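Local coordinates for protein heme peroxidase (Bacteroides thetaiotaomicron, PDB 2GVK) that probably uses a haem cofactor to oxidise substrates with hydrogen peroxide, as a member of the dye-decolorizing peroxidase family, at residues A[53-56]-A[57-61]; A[198-201]-A[202-205]; A[275-278]-A[279-282]. All coordinates share one frame; numbering follows the deposited sequence.

All three contacts are local ones near the C-terminal ends of helices, and they follow one another along the chain. Contact 1 closes helix 38-59 in the N-terminal half of the protein; contacts 2 and 3, on helices 197-201 and 270-281, belong to the C-terminal half. Contact 1 stands about 43 Å from contact 2 and 39 Å from contact 3, centre to centre, and lies across the chain's centre from contact 3. Contacts 2 and 3 are closer, with centres about 24 Å apart and nearest atoms about 13 Å apart. No pair touches. Contacts 1 and 2 both meet other subunits, whereas contact 3 packs within its own chain. The sodium ion sits at P36 and D37, just before helix 38-59 begins.

Contact 1 of 3, residues A[53-56]-A[57-61]; sequences IRSM and RNRFP
I53 and R57 run side by side one turn apart, with I53 CG2 set over the centre of the R57 guanidinium face, 3.6 Å from R57 NE. The arginine reaches it because its chain stays extended from CG to NE. A second pair, M56 and F60, meets through the selenomethionine methyl: two bends, at chi2 and chi3 (-59° and -53°), swing M56 CE to 3.8 Å from F60 CD2. In one of its two conformers, R59 places CB over one face of the F60 ring, offset toward the rim, and F60 CE2 lies likewise over the rim of the R59 guanidinium. This is the C-terminal turn of helix 38-59, in the N-terminal half of a dimeric alpha-beta barrel family protein; F60 leaves helical geometry, yet F60 N still bonds to M56 O at 2.9 Å. With an alanine in place of R57, I53 CG2 would probably lose its flat cover and the carbonyl of F65 the N-H of NE that it accepts. Further out, M56 and F60 rest on L120 of helix 118-131, and R59 NH1 forms a salt bridge with E123. A second subunit supplies D166 to R54, D149 to R59 NE and D219 to S55 OG.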
loop_
_atom_site.group_PDB
_atom_site.type_symbol
_atom_site.label_atom_id
_atom_site.label_comp_id
_atom_site.label_asym_id
_atom_site.label_seq_id
_atom_site.Cartn_x
_atom_site.Cartn_y
_atom_site.Cartn_z
ATOM N N ILE A 53 24.341 -3.575 1.223
ATOM C CA ILE A 53 23.238 -2.791 0.698
ATOM C C ILE A 53 22.500 -3.572 -0.381
ATOM O O ILE A 53 21.254 -3.599 -0.390
ATOM C CB ILE A 53 23.723 -1.424 0.152
ATOM C CG1 ILE A 53 24.295 -0.586 1.305
ATOM C CG2 ILE A 53 22.588 -0.691 -0.571
ATOM C CD1 ILE A 53 25.066 0.636 0.861
ATOM N N ARG A 54 23.245 -4.246 -1.267
ATOM C CA ARG A 54 22.616 -5.076 -2.315
ATOM C C ARG A 54 21.713 -6.121 -1.702
ATOM O O ARG A 54 20.654 -6.396 -2.211
ATOM C CB ARG A 54 23.670 -5.771 -3.184
ATOM C CG ARG A 54 24.191 -4.955 -4.314
ATOM C CD ARG A 54 24.945 -5.834 -5.330
ATOM N NE ARG A 54 26.235 -6.294 -4.807
ATOM C CZ ARG A 54 27.338 -5.537 -4.738
ATOM N NH1 ARG A 54 27.322 -4.285 -5.173
ATOM N NH2 ARG A 54 28.461 -6.037 -4.243
ATOM N N SER A 55 22.192 -6.759 -0.640
ATOM C CA SER A 55 21.427 -7.789 0.037
ATOM C C SER A 55 20.084 -7.241 0.542
ATOM O O SER A 55 19.006 -7.796 0.236
ATOM C CB SER A 55 22.242 -8.377 1.189
ATOM O OG SER A 55 21.490 -9.342 1.905
HETATM N N MSE A 56 20.129 -6.107 1.228
HETATM C CA MSE A 56 18.918 -5.501 1.763
HETATM C C MSE A 56 17.939 -5.142 0.662
HETATM O O MSE A 56 16.748 -5.354 0.802
HETATM C CB MSE A 56 19.233 -4.254 2.554
HETATM C CG MSE A 56 20.095 -4.468 3.736
HETATM SE SE MSE A 56 19.349 -5.711 5.048
HETATM C CE MSE A 56 17.712 -4.926 5.297
ATOM N N ARG A 57 18.445 -4.545 -0.417
ATOM C CA ARG A 57 17.578 -4.083 -1.511
ATOM C C ARG A 57 17.039 -5.240 -2.345
ATOM O O ARG A 57 15.936 -5.164 -2.871
ATOM C CB ARG A 57 18.310 -3.088 -2.373
ATOM C CG ARG A 57 18.509 -1.770 -1.683
ATOM C CD ARG A 57 19.109 -0.773 -2.565
ATOM N NE ARG A 57 19.377 0.426 -1.841
ATOM C CZ ARG A 57 20.137 1.432 -2.281
ATOM N NH1 ARG A 57 20.677 1.385 -3.491
ATOM N NH2 ARG A 57 20.339 2.501 -1.500
ATOM N N ASN A 58 17.798 -6.322 -2.430
ATOM C CA ASN A 58 17.346 -7.524 -3.106
ATOM C C ASN A 58 16.225 -8.196 -2.301
ATOM O O ASN A 58 15.224 -8.593 -2.838
ATOM C CB ASN A 58 18.527 -8.486 -3.290
ATOM C CG ASN A 58 18.132 -9.769 -3.927
ATOM O OD1 ASN A 58 17.423 -9.777 -4.911
ATOM N ND2 ASN A 58 18.627 -10.901 -3.375
ATOM N N ARG A 59 16.398 -8.244 -0.979
ATOM C CA ARG A 59 15.437 -8.896 -0.103
ATOM C C ARG A 59 14.164 -8.067 0.080
ATOM O O ARG A 59 13.079 -8.612 0.167
ATOM C CB ARG A 59 16.072 -9.164 1.259
ATOM C CG ARG A 59 17.220 -10.156 1.236
ATOM C CD ARG A 59 17.953 -10.181 2.576
ATOM N NE ARG A 59 17.087 -10.664 3.658
ATOM C CZ ARG A 59 17.373 -10.578 4.967
ATOM N NH1 ARG A 59 18.482 -9.994 5.376
ATOM N NH2 ARG A 59 16.520 -11.060 5.861
ATOM N N PHE A 60 14.329 -6.739 0.143
ATOM C CA PHE A 60 13.228 -5.801 0.455
ATOM C C PHE A 60 13.214 -4.637 -0.520
ATOM O O PHE A 60 13.479 -3.502 -0.151
ATOM C CB PHE A 60 13.394 -5.286 1.872
ATOM C CG PHE A 60 13.668 -6.391 2.892
ATOM C CD1 PHE A 60 12.662 -7.202 3.315
ATOM C CD2 PHE A 60 14.951 -6.612 3.367
ATOM C CE1 PHE A 60 12.926 -8.268 4.231
ATOM C CE2 PHE A 60 15.207 -7.642 4.261
ATOM C CZ PHE A 60 14.181 -8.474 4.666
ATOM N N PRO A 61 12.910 -4.922 -1.767
ATOM C CA PRO A 61 13.027 -3.922 -2.820
ATOM C C PRO A 61 12.114 -2.710 -2.666
ATOM O O PRO A 61 12.365 -1.694 -3.279
ATOM C CB PRO A 61 12.674 -4.712 -4.089
ATOM C CG PRO A 61 11.980 -5.928 -3.618
ATOM C CD PRO A 61 12.505 -6.232 -2.284
#

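Contact 2 of 3, residues A[198-201]-A[202-205]; sequences VAWN and ALPV
L203 brings CD1 up to the six-membered half of the W200 indole: in one of the two conformers of the leucine, L203 CD1 is 3.9 Å from W200 CE3 and nearly as near to CZ3. The two side chains cross at about a right angle. W200 has CG anti to its backbone N (chi1 177°), which carries the indole to the side where the leucine arrives. This is the close-packed half of the contact, and it is extended by F295, edge-to-face with the indole and touching L203, by V211 and I212 of helix 205-212, and by the carbonyl of I154, which takes the buried indole N-H.

The backbone is less firmly tied. Helix 197-201 runs out here, and A202 N divides its hydrogen between V198 O at 3.2 Å and A199 O at 3.3 Å, both weak bonds. L203 N is better placed, 3.1 Å from W200 O with an N-H...O angle of 152°, although it sits above the carbonyl plane. W200 O also accepts from Q208 NE2, so two donors hold it.

On the looser side, A202 is exposed, and a water donates to L203 O at 2.6 Å and, weakly, to N201 O, bridging two carbonyls past the helix end. N201 is not left wholly to solvent, since it packs on E130 of a third subunit. The chemistry is thus divided: apolar packing and the N-H bond to I154 O hold the indole, while the backbone leaves the helix on two weak bonds from A202 N, one sounder bond from L203 N and a bridging water.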
loop_
_atom_site.group_PDB
_atom_site.type_symbol
_atom_site.label_atom_id
_atom_site.label_comp_id
_atom_site.label_asym_id
_atom_site.label_seq_id
_atom_site.Cartn_x
_atom_site.Cartn_y
_atom_site.Cartn_z
ATOM N N VAL A 198 9.525 23.348 26.288
ATOM C CA VAL A 198 8.614 24.107 27.116
ATOM C C VAL A 198 8.604 25.579 26.684
ATOM O O VAL A 198 7.548 26.150 26.435
ATOM C CB VAL A 198 8.969 23.972 28.617
ATOM C CG1 VAL A 198 8.166 24.931 29.433
ATOM C CG2 VAL A 198 8.728 22.534 29.072
ATOM N N ALA A 199 9.782 26.146 26.474
ATOM C CA ALA A 199 9.878 27.525 26.013
ATOM C C ALA A 199 9.301 27.678 24.595
ATOM O O ALA A 199 8.641 28.665 24.298
ATOM C CB ALA A 199 11.281 27.972 26.045
ATOM N N TRP A 200 9.592 26.708 23.720
ATOM C CA TRP A 200 9.107 26.742 22.339
ATOM C C TRP A 200 7.591 26.713 22.283
ATOM O O TRP A 200 6.973 27.492 21.563
ATOM C CB TRP A 200 9.674 25.563 21.561
ATOM C CG TRP A 200 9.193 25.468 20.164
ATOM C CD1 TRP A 200 8.372 24.521 19.651
ATOM C CD2 TRP A 200 9.511 26.361 19.074
ATOM N NE1 TRP A 200 8.131 24.769 18.332
ATOM C CE2 TRP A 200 8.845 25.878 17.941
ATOM C CE3 TRP A 200 10.289 27.527 18.960
ATOM C CZ2 TRP A 200 8.949 26.500 16.686
ATOM C CZ3 TRP A 200 10.389 28.144 17.711
ATOM C CH2 TRP A 200 9.707 27.641 16.604
ATOM N N ASN A 201 6.997 25.818 23.061
ATOM C CA ASN A 201 5.557 25.632 23.041
ATOM C C ASN A 201 4.821 26.832 23.674
ATOM O O ASN A 201 3.650 27.034 23.438
ATOM C CB ASN A 201 5.175 24.322 23.760
ATOM C CG ASN A 201 5.490 23.063 22.928
ATOM O OD1 ASN A 201 5.547 23.107 21.704
ATOM N ND2 ASN A 201 5.577 21.935 23.597
ATOM N N ALA A 202 5.538 27.634 24.445
ATOM C CA ALA A 202 4.959 28.819 25.052
ATOM C C ALA A 202 4.839 29.978 24.050
ATOM O O ALA A 202 4.155 30.980 24.325
ATOM C CB ALA A 202 5.789 29.250 26.271
ATOM N N LEU A 203 5.544 29.875 22.914
ATOM C CA LEU A 203 5.477 30.895 21.853
ATOM C C LEU A 203 4.209 30.763 21.048
ATOM O O LEU A 203 3.858 29.665 20.624
ATOM C CB LEU A 203 6.648 30.740 20.886
ATOM C CG LEU A 203 8.001 31.250 21.284
ATOM C CD1 LEU A 203 8.984 30.955 20.152
ATOM C CD2 LEU A 203 7.949 32.761 21.593
ATOM N N PRO A 204 3.520 31.892 20.791
ATOM C CA PRO A 204 2.411 31.805 19.874
ATOM C C PRO A 204 2.905 31.402 18.491
ATOM O O PRO A 204 4.075 31.626 18.153
ATOM C CB PRO A 204 1.860 33.235 19.839
ATOM C CG PRO A 204 2.441 33.905 20.982
ATOM C CD PRO A 204 3.720 33.252 21.284
ATOM N N VAL A 205 2.033 30.840 17.695
ATOM C CA VAL A 205 2.421 30.344 16.389
ATOM C C VAL A 205 3.045 31.448 15.523
ATOM O O VAL A 205 4.014 31.221 14.826
ATOM C CB VAL A 205 1.233 29.736 15.650
ATOM C CG1 VAL A 205 1.590 29.446 14.161
ATOM C CG2 VAL A 205 0.758 28.448 16.362
HETATM O O HOH W 1 2.360 27.545 20.343
#

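Contact 3 of 3, residues A[275-278]-A[279-282]; sequences RMLE and NMFI
L277 and F281 lie alongside each other, one turn apart and pointing the same way, and meet where L277 CD2 comes within 4.0 Å of F281 CE1. The phenyl ring is turned so that its edge, not its face, is presented to the backbone of the turn before: L277 O lies in the ring plane, 3.3 Å from F281 CD1. A chi1 of -73° puts F281 CG beside its own backbone N and leans the ring back along the helix. The same oxygen accepts the hydrogen bond from F281 N at 2.9 Å, so the L277 carbonyl faces both the amide and the ring edge of one residue.

M276 and M280, both selenomethionines, form the second pair. They too point the same way, and in one of the two conformers of M276 the methyl of one approaches the selenium of the other, with M276 CE 4.2 Å from M280 SE. Each chain bends at chi3, M280 at 64°. L277 CD2 also approaches M280 SE, at 4.4 Å, and L277, M280 and F281 together make the main part of one apolar patch.

N279 lies on a different side, folded back over the carbonyl of R275; its ND2 turns away from R275 O and bonds to V235 O. The backbone bonds run on regularly from N279 N with R275 O to I282 N with E278 O, the last at 2.9 Å, as expected of an alpha-helix.

L277, M280 and F281 face the large antiparallel sheet of this ferredoxin-like, dimeric alpha-beta barrel family. Helix 270-281 lays L277 against F189 and Q191 of strand 186-195, and M280 and F281 against Y193 of that strand, while L277, F281 and I282 also touch I95 of the short strand 95-96.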
loop_
_atom_site.group_PDB
_atom_site.type_symbol
_atom_site.label_atom_id
_atom_site.label_comp_id
_atom_site.label_asym_id
_atom_site.label_seq_id
_atom_site.Cartn_x
_atom_site.Cartn_y
_atom_site.Cartn_z
ATOM N N ARG A 275 30.014 27.898 6.435
ATOM C CA ARG A 275 29.499 29.261 6.321
ATOM C C ARG A 275 28.102 29.383 6.933
ATOM O O ARG A 275 27.785 30.375 7.593
ATOM C CB ARG A 275 29.481 29.716 4.860
ATOM C CG ARG A 275 28.814 31.070 4.637
ATOM C CD ARG A 275 29.511 31.950 3.605
ATOM N NE ARG A 275 30.922 32.150 3.912
ATOM C CZ ARG A 275 31.718 32.972 3.239
ATOM N NH1 ARG A 275 31.243 33.669 2.216
ATOM N NH2 ARG A 275 32.994 33.098 3.583
HETATM N N MSE A 276 27.277 28.363 6.709
HETATM C CA MSE A 276 25.950 28.267 7.316
HETATM C C MSE A 276 26.075 28.302 8.844
HETATM O O MSE A 276 25.378 29.049 9.523
HETATM C CB MSE A 276 25.272 26.968 6.864
HETATM C CG MSE A 276 23.895 26.750 7.416
HETATM SE SE MSE A 276 23.292 24.914 7.149
HETATM C CE MSE A 276 24.315 24.065 8.619
ATOM N N LEU A 277 26.991 27.490 9.374
ATOM C CA LEU A 277 27.222 27.447 10.804
ATOM C C LEU A 277 27.710 28.794 11.341
ATOM O O LEU A 277 27.319 29.203 12.434
ATOM C CB LEU A 277 28.223 26.351 11.157
ATOM C CG LEU A 277 27.744 24.921 10.944
ATOM C CD1 LEU A 277 28.918 23.962 11.012
ATOM C CD2 LEU A 277 26.696 24.539 11.958
ATOM N N GLU A 278 28.600 29.454 10.605
ATOM C CA GLU A 278 29.043 30.817 11.004
ATOM C C GLU A 278 27.831 31.762 11.081
ATOM O O GLU A 278 27.664 32.499 12.067
ATOM C CB GLU A 278 30.057 31.362 10.031
ATOM C CG GLU A 278 31.429 30.705 10.112
ATOM C CD GLU A 278 32.381 31.196 9.003
ATOM O OE1 GLU A 278 31.965 32.062 8.186
ATOM O OE2 GLU A 278 33.535 30.699 8.934
ATOM N N ASN A 279 26.985 31.740 10.048
ATOM C CA ASN A 279 25.790 32.576 10.031
ATOM C C ASN A 279 24.890 32.306 11.245
ATOM O O ASN A 279 24.251 33.214 11.764
ATOM C CB ASN A 279 24.981 32.353 8.747
ATOM C CG ASN A 279 25.575 33.057 7.540
ATOM O OD1 ASN A 279 26.680 33.601 7.591
ATOM N ND2 ASN A 279 24.844 33.034 6.441
HETATM N N MSE A 280 24.792 31.041 11.646
HETATM C CA MSE A 280 23.922 30.658 12.754
HETATM C C MSE A 280 24.486 31.056 14.094
HETATM O O MSE A 280 23.782 31.680 14.921
HETATM C CB MSE A 280 23.698 29.150 12.754
HETATM C CG MSE A 280 22.868 28.654 11.607
HETATM SE SE MSE A 280 22.891 26.714 11.546
HETATM C CE MSE A 280 21.955 26.364 13.315
ATOM N N PHE A 281 25.748 30.713 14.331
ATOM C CA PHE A 281 26.324 30.811 15.682
ATOM C C PHE A 281 27.025 32.127 15.954
ATOM O O PHE A 281 27.045 32.584 17.089
ATOM C CB PHE A 281 27.265 29.625 15.943
ATOM C CG PHE A 281 26.537 28.317 16.148
ATOM C CD1 PHE A 281 26.116 27.558 15.051
ATOM C CD2 PHE A 281 26.218 27.884 17.422
ATOM C CE1 PHE A 281 25.426 26.388 15.237
ATOM C CE2 PHE A 281 25.545 26.712 17.619
ATOM C CZ PHE A 281 25.115 25.969 16.526
ATOM N N ILE A 282 27.644 32.699 14.936
ATOM C CA ILE A 282 28.292 34.015 15.077
ATOM C C ILE A 282 27.346 35.115 14.627
ATOM O O ILE A 282 27.197 36.155 15.315
ATOM C CB ILE A 282 29.581 34.097 14.253
ATOM C CG1 ILE A 282 30.518 32.933 14.598
ATOM C CG2 ILE A 282 30.281 35.441 14.488
ATOM C CD1 ILE A 282 30.892 32.856 16.076
#